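Local coordinates for Rv1990c (MbcA) (Mycobacterium tuberculosis, PDB 6FKG), which neutralises the NAD+ phosphorylase toxin MbcT by blocking access to the toxin active site, as the antitoxin of a type II toxin-antitoxin pair, at the interface of chains C and A and the interface of chains C and B. Residues are numbered along the deposited sequence; one frame, centred on the assembly and turned at random. Chains: chain A/B, Rv1990c (MbcA); chain C, Rv1989c (MbcT).

Contact 1: the interface of chains C and A. Residues chain C 5, 137; chain A 8, 11-12, 56, 60.
The ring of C:Phe137 packs against A:Leu8 between two helices of the antitoxin, 7-19 and 52-65 of chain A. C:Leu5 of the toxin enters the same groove beside it. The antitoxin belongs to the MbcA/ParS/Xre family, the toxin to the MbcT/ParT/Res family. The patch is apolar, and packing carries it.

C:Phe137 closes helix 126-137. Its CG stands anti to the backbone N (chi1 -179°), which carries the ring away from its own helix and in among the chain A side chains. From CB the chain runs to CG at the base of the ring. On one rim, CD1 of C:Phe137 lies 4.2 Å from CE1 of A:Tyr60, a loose contact between side chains that meet at about a right angle. On the other rim, CE2 of C:Phe137 meets CD1 of A:Leu8 at 3.5 Å. The same CE2 of C:Phe137 touches CB of A:Thr11 at 3.7 Å, and CG2 of A:Thr11 lies alongside. The side chains of C:Phe137 and A:Thr11 run past each other in opposite directions. At the tip, CZ reaches CD1 of A:Leu8 and also CG2 of A:Val12. CG2 of A:Val12 comes at the ring edge, in the ring plane, 3.9 Å from CZ of C:Phe137.

One face of the ring is covered from within the toxin. CD2 of C:Leu5 sits over the ring centre of C:Phe137, 3.5 Å above the plane. This methyl therefore backs the aromatic ring while taking part in the interface itself. CD2 of C:Leu5 touches CD1 of A:Leu8 at 3.7 Å, so the A:Leu8 methyl bridges the leucine and the phenylalanine of the toxin. Nearer the backbone, CB of C:Leu5 packs on CD1 of A:Ile56 at 3.7 Å. A:Ile56 has an extended outer chain, CD1 anti to CA (chi2 163°), and meets C:Leu5 with its terminal methyl. The second methyl of A:Leu8, CD2, lies against the backbone O of C:Leu5.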
loop_
_atom_site.group_PDB
_atom_site.type_symbol
_atom_site.label_atom_id
_atom_site.label_comp_id
_atom_site.label_asym_id
_atom_site.label_seq_id
_atom_site.Cartn_x
_atom_site.Cartn_y
_atom_site.Cartn_z
ATOM N N LEU C 5 -26.571 7.339 2.191
ATOM C CA LEU C 5 -28.029 7.361 2.100
ATOM C C LEU C 5 -28.601 8.543 2.886
ATOM O O LEU C 5 -28.787 8.472 4.099
ATOM C CB LEU C 5 -28.612 6.041 2.609
ATOM C CG LEU C 5 -30.101 5.769 2.400
ATOM C CD1 LEU C 5 -30.468 5.796 0.932
ATOM C CD2 LEU C 5 -30.466 4.425 3.000
ATOM N N PHE C 137 -35.163 1.560 -1.272
ATOM C CA PHE C 137 -34.938 1.462 0.172
ATOM C C PHE C 137 -36.245 1.572 0.965
ATOM O O PHE C 137 -36.417 0.915 2.007
ATOM C CB PHE C 137 -33.956 2.546 0.633
ATOM C CG PHE C 137 -33.650 2.499 2.119
ATOM C CD1 PHE C 137 -32.776 1.560 2.622
ATOM C CD2 PHE C 137 -34.226 3.413 2.991
ATOM C CE1 PHE C 137 -32.479 1.514 3.982
ATOM C CE2 PHE C 137 -33.941 3.378 4.349
ATOM C CZ PHE C 137 -33.061 2.424 4.842
ATOM N N LEU A 8 -35.717 7.333 7.495
ATOM C CA LEU A 8 -34.513 6.513 7.364
ATOM C C LEU A 8 -34.288 5.635 8.610
ATOM O O LEU A 8 -34.129 4.408 8.500
ATOM C CB LEU A 8 -33.293 7.398 7.109
ATOM C CG LEU A 8 -31.930 6.710 7.144
ATOM C CD1 LEU A 8 -31.904 5.559 6.163
ATOM C CD2 LEU A 8 -30.862 7.722 6.802
ATOM N N THR A 11 -36.965 2.997 9.141
ATOM C CA THR A 11 -36.858 1.880 8.220
ATOM C C THR A 11 -35.758 0.913 8.649
ATOM O O THR A 11 -35.957 -0.303 8.658
ATOM C CB THR A 11 -36.584 2.372 6.796
ATOM O OG1 THR A 11 -37.578 3.344 6.447
ATOM C CG2 THR A 11 -36.635 1.201 5.816
ATOM N N VAL A 12 -34.605 1.463 9.022
ATOM C CA VAL A 12 -33.491 0.654 9.515
ATOM C C VAL A 12 -33.879 -0.065 10.807
ATOM O O VAL A 12 -33.606 -1.257 10.977
ATOM C CB VAL A 12 -32.235 1.516 9.766
ATOM C CG1 VAL A 12 -31.154 0.711 10.504
ATOM C CG2 VAL A 12 -31.708 2.067 8.457
ATOM N N ILE A 56 -26.801 0.638 7.781
ATOM C CA ILE A 56 -27.583 0.442 6.575
ATOM C C ILE A 56 -27.272 -0.912 5.956
ATOM O O ILE A 56 -28.179 -1.630 5.512
ATOM C CB ILE A 56 -27.324 1.561 5.558
ATOM C CG1 ILE A 56 -27.836 2.879 6.133
ATOM C CG2 ILE A 56 -27.986 1.234 4.228
ATOM C CD1 ILE A 56 -27.297 4.108 5.421
ATOM N N TYR A 60 -29.821 -3.990 5.135
ATOM C CA TYR A 60 -29.866 -4.769 3.886
ATOM C C TYR A 60 -29.874 -6.266 4.163
ATOM O O TYR A 60 -30.674 -7.019 3.604
ATOM C CB TYR A 60 -28.666 -4.498 2.983
ATOM C CG TYR A 60 -28.576 -3.104 2.400
ATOM C CD1 TYR A 60 -29.687 -2.269 2.335
ATOM C CD2 TYR A 60 -27.362 -2.623 1.936
ATOM C CE1 TYR A 60 -29.585 -0.986 1.801
ATOM C CE2 TYR A 60 -27.248 -1.351 1.406
ATOM C CZ TYR A 60 -28.357 -0.535 1.343
ATOM O OH TYR A 60 -28.213 0.732 0.813
#

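Contact 2: the interface of chains C and B. Residues chain C 29-30, 32-33, 40, 43; chain B 67, 107, 110-111.
C:Arg33 bends at chi2 (-42°) and then runs straight through chi3, bringing its guanidinium among the acids of chain B. B:Glu67, extended with CG anti to its backbone N (chi1 -179°), reaches in to meet it. This is a charged toxin-antitoxin interface, made by the toxin-binding region of MbcA. MbcA blocks access to the MbcT active site, and this contact may hold it in place.

The arginine grips B:Glu67 side-on. NE of C:Arg33 bonds to OE2 of B:Glu67 at 2.8 Å. NH2 of C:Arg33 bonds to OE1 of B:Glu67 at 2.8 Å. Both oxygens are met on the syn side, although the planes are turned 40° apart. NH2 of C:Arg33 also bonds to OD1 of B:Asp107 at 2.9 Å, from above that carboxylate plane. NH1 adds weak bonds to B:Asp107 and a longer salt bridge to OE2 of B:Glu111. CB of B:Ala110 lies over one guanidinium face. These acids and the methyl hold the group's rotation.

C:Arg43 forms another salt bridge to B:Asp107, NH1 to OD1 at 3.1 Å, but its N-H points away from that oxygen. Backbone N-H groups of the toxin bond beside the cluster. The N of C:Gly30 donates to O of B:Ala110 at 2.7 Å, and the N of C:Gly40 to the side-chain OE1 of B:Glu111 at 2.9 Å. A water links the N of C:His32 to B:Glu67.

The site joins the end of toxin strand 19-30, the following loop and helix 39-44 to the C-terminal end of antitoxin helix 99-110, B:Glu111 just beyond it, and the loop bearing B:Glu67.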
loop_
_atom_site.group_PDB
_atom_site.type_symbol
_atom_site.label_atom_id
_atom_site.label_comp_id
_atom_site.label_asym_id
_atom_site.label_seq_id
_atom_site.Cartn_x
_atom_site.Cartn_y
_atom_site.Cartn_z
ATOM N N THR C 29 -34.914 -6.948 -25.133
ATOM C CA THR C 29 -33.758 -7.670 -24.618
ATOM C C THR C 29 -33.125 -8.451 -25.731
ATOM O O THR C 29 -33.739 -8.637 -26.778
ATOM C CB THR C 29 -34.131 -8.682 -23.523
ATOM O OG1 THR C 29 -34.880 -9.749 -24.121
ATOM C CG2 THR C 29 -34.939 -8.024 -22.418
ATOM N N GLY C 30 -31.925 -8.967 -25.492
ATOM C CA GLY C 30 -31.420 -10.035 -26.341
ATOM C C GLY C 30 -32.443 -11.159 -26.390
ATOM O O GLY C 30 -33.141 -11.407 -25.397
ATOM N N HIS C 32 -32.436 -14.225 -26.108
ATOM C CA HIS C 32 -32.293 -15.331 -25.168
ATOM C C HIS C 32 -32.655 -14.958 -23.723
ATOM O O HIS C 32 -32.862 -15.845 -22.884
ATOM C CB HIS C 32 -30.857 -15.863 -25.200
ATOM C CG HIS C 32 -30.453 -16.450 -26.515
ATOM N ND1 HIS C 32 -31.170 -17.449 -27.137
ATOM C CD2 HIS C 32 -29.402 -16.181 -27.324
ATOM C CE1 HIS C 32 -30.578 -17.772 -28.273
ATOM N NE2 HIS C 32 -29.503 -17.016 -28.411
ATOM N N ARG C 33 -32.730 -13.658 -23.436
ATOM C CA ARG C 33 -32.920 -13.175 -22.066
ATOM C C ARG C 33 -34.363 -13.260 -21.590
ATOM O O ARG C 33 -35.303 -13.195 -22.383
ATOM C CB ARG C 33 -32.432 -11.735 -21.940
ATOM C CG ARG C 33 -30.969 -11.561 -22.258
ATOM C CD ARG C 33 -30.133 -12.682 -21.646
ATOM N NE ARG C 33 -28.713 -12.463 -21.889
ATOM C CZ ARG C 33 -27.910 -11.780 -21.081
ATOM N NH1 ARG C 33 -28.373 -11.273 -19.943
ATOM N NH2 ARG C 33 -26.633 -11.625 -21.403
ATOM N N GLY C 40 -29.014 -7.473 -15.210
ATOM C CA GLY C 40 -28.124 -6.659 -16.022
ATOM C C GLY C 40 -27.939 -5.283 -15.411
ATOM O O GLY C 40 -26.811 -4.832 -15.183
ATOM N N ARG C 43 -25.860 -5.570 -12.322
ATOM C CA ARG C 43 -24.442 -5.815 -12.493
ATOM C C ARG C 43 -23.706 -4.526 -12.885
ATOM O O ARG C 43 -22.607 -4.261 -12.397
ATOM C CB ARG C 43 -24.214 -6.914 -13.540
ATOM C CG ARG C 43 -24.572 -8.311 -13.028
ATOM C CD ARG C 43 -24.365 -9.375 -14.090
ATOM N NE ARG C 43 -22.977 -9.443 -14.527
ATOM C CZ ARG C 43 -22.583 -10.009 -15.661
ATOM N NH1 ARG C 43 -23.482 -10.534 -16.484
ATOM N NH2 ARG C 43 -21.297 -10.036 -15.978
ATOM N N GLU B 67 -23.542 -11.727 -28.475
ATOM C CA GLU B 67 -24.965 -11.787 -28.158
ATOM C C GLU B 67 -25.668 -10.457 -28.460
ATOM O O GLU B 67 -26.857 -10.445 -28.746
ATOM C CB GLU B 67 -25.189 -12.164 -26.682
ATOM C CG GLU B 67 -26.679 -12.253 -26.301
ATOM C CD GLU B 67 -26.943 -12.675 -24.850
ATOM O OE1 GLU B 67 -26.045 -12.542 -24.001
ATOM O OE2 GLU B 67 -28.079 -13.107 -24.556
ATOM N N ASP B 107 -23.915 -7.235 -20.412
ATOM C CA ASP B 107 -25.135 -7.822 -19.867
ATOM C C ASP B 107 -26.231 -6.768 -19.739
ATOM O O ASP B 107 -27.400 -7.081 -19.922
ATOM C CB ASP B 107 -24.877 -8.467 -18.519
ATOM C CG ASP B 107 -25.726 -9.693 -18.314
ATOM O OD1 ASP B 107 -25.363 -10.722 -18.913
ATOM O OD2 ASP B 107 -26.726 -9.636 -17.560
ATOM N N ALA B 110 -27.589 -6.382 -23.188
ATOM C CA ALA B 110 -28.449 -7.544 -23.454
ATOM C C ALA B 110 -29.791 -7.464 -22.746
ATOM O O ALA B 110 -30.740 -8.113 -23.171
ATOM C CB ALA B 110 -27.734 -8.851 -23.045
ATOM N N GLU B 111 -29.877 -6.673 -21.674
ATOM C CA GLU B 111 -31.146 -6.509 -20.953
ATOM C C GLU B 111 -31.849 -5.195 -21.266
ATOM O O GLU B 111 -32.838 -4.828 -20.615
ATOM C CB GLU B 111 -30.921 -6.635 -19.439
ATOM C CG GLU B 111 -30.522 -8.054 -19.033
ATOM C CD GLU B 111 -30.858 -8.405 -17.594
ATOM O OE1 GLU B 111 -31.430 -7.562 -16.872
ATOM O OE2 GLU B 111 -30.552 -9.539 -17.183
HETATM O O HOH W 1 -29.842 -12.916 -26.354
#

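Contact 1 and contact 2 lie about 30 Å apart, measured between the centres of their C-alpha atoms. They share toxin chain C but no residue and no secondary-structure element. Each uses a different antitoxin copy and a different antitoxin surface: the helices 7-19 and 52-65 in contact 1, the helix 99-110 region in contact 2. One is apolar, the other charged. One toxin therefore touches two MbcA chains, in keeping with a heterotetramer of two MbcT and two MbcA that assembles further into trimers. Contact 2 uses the family's toxin-binding region and is likely the more directly tied to neutralisation.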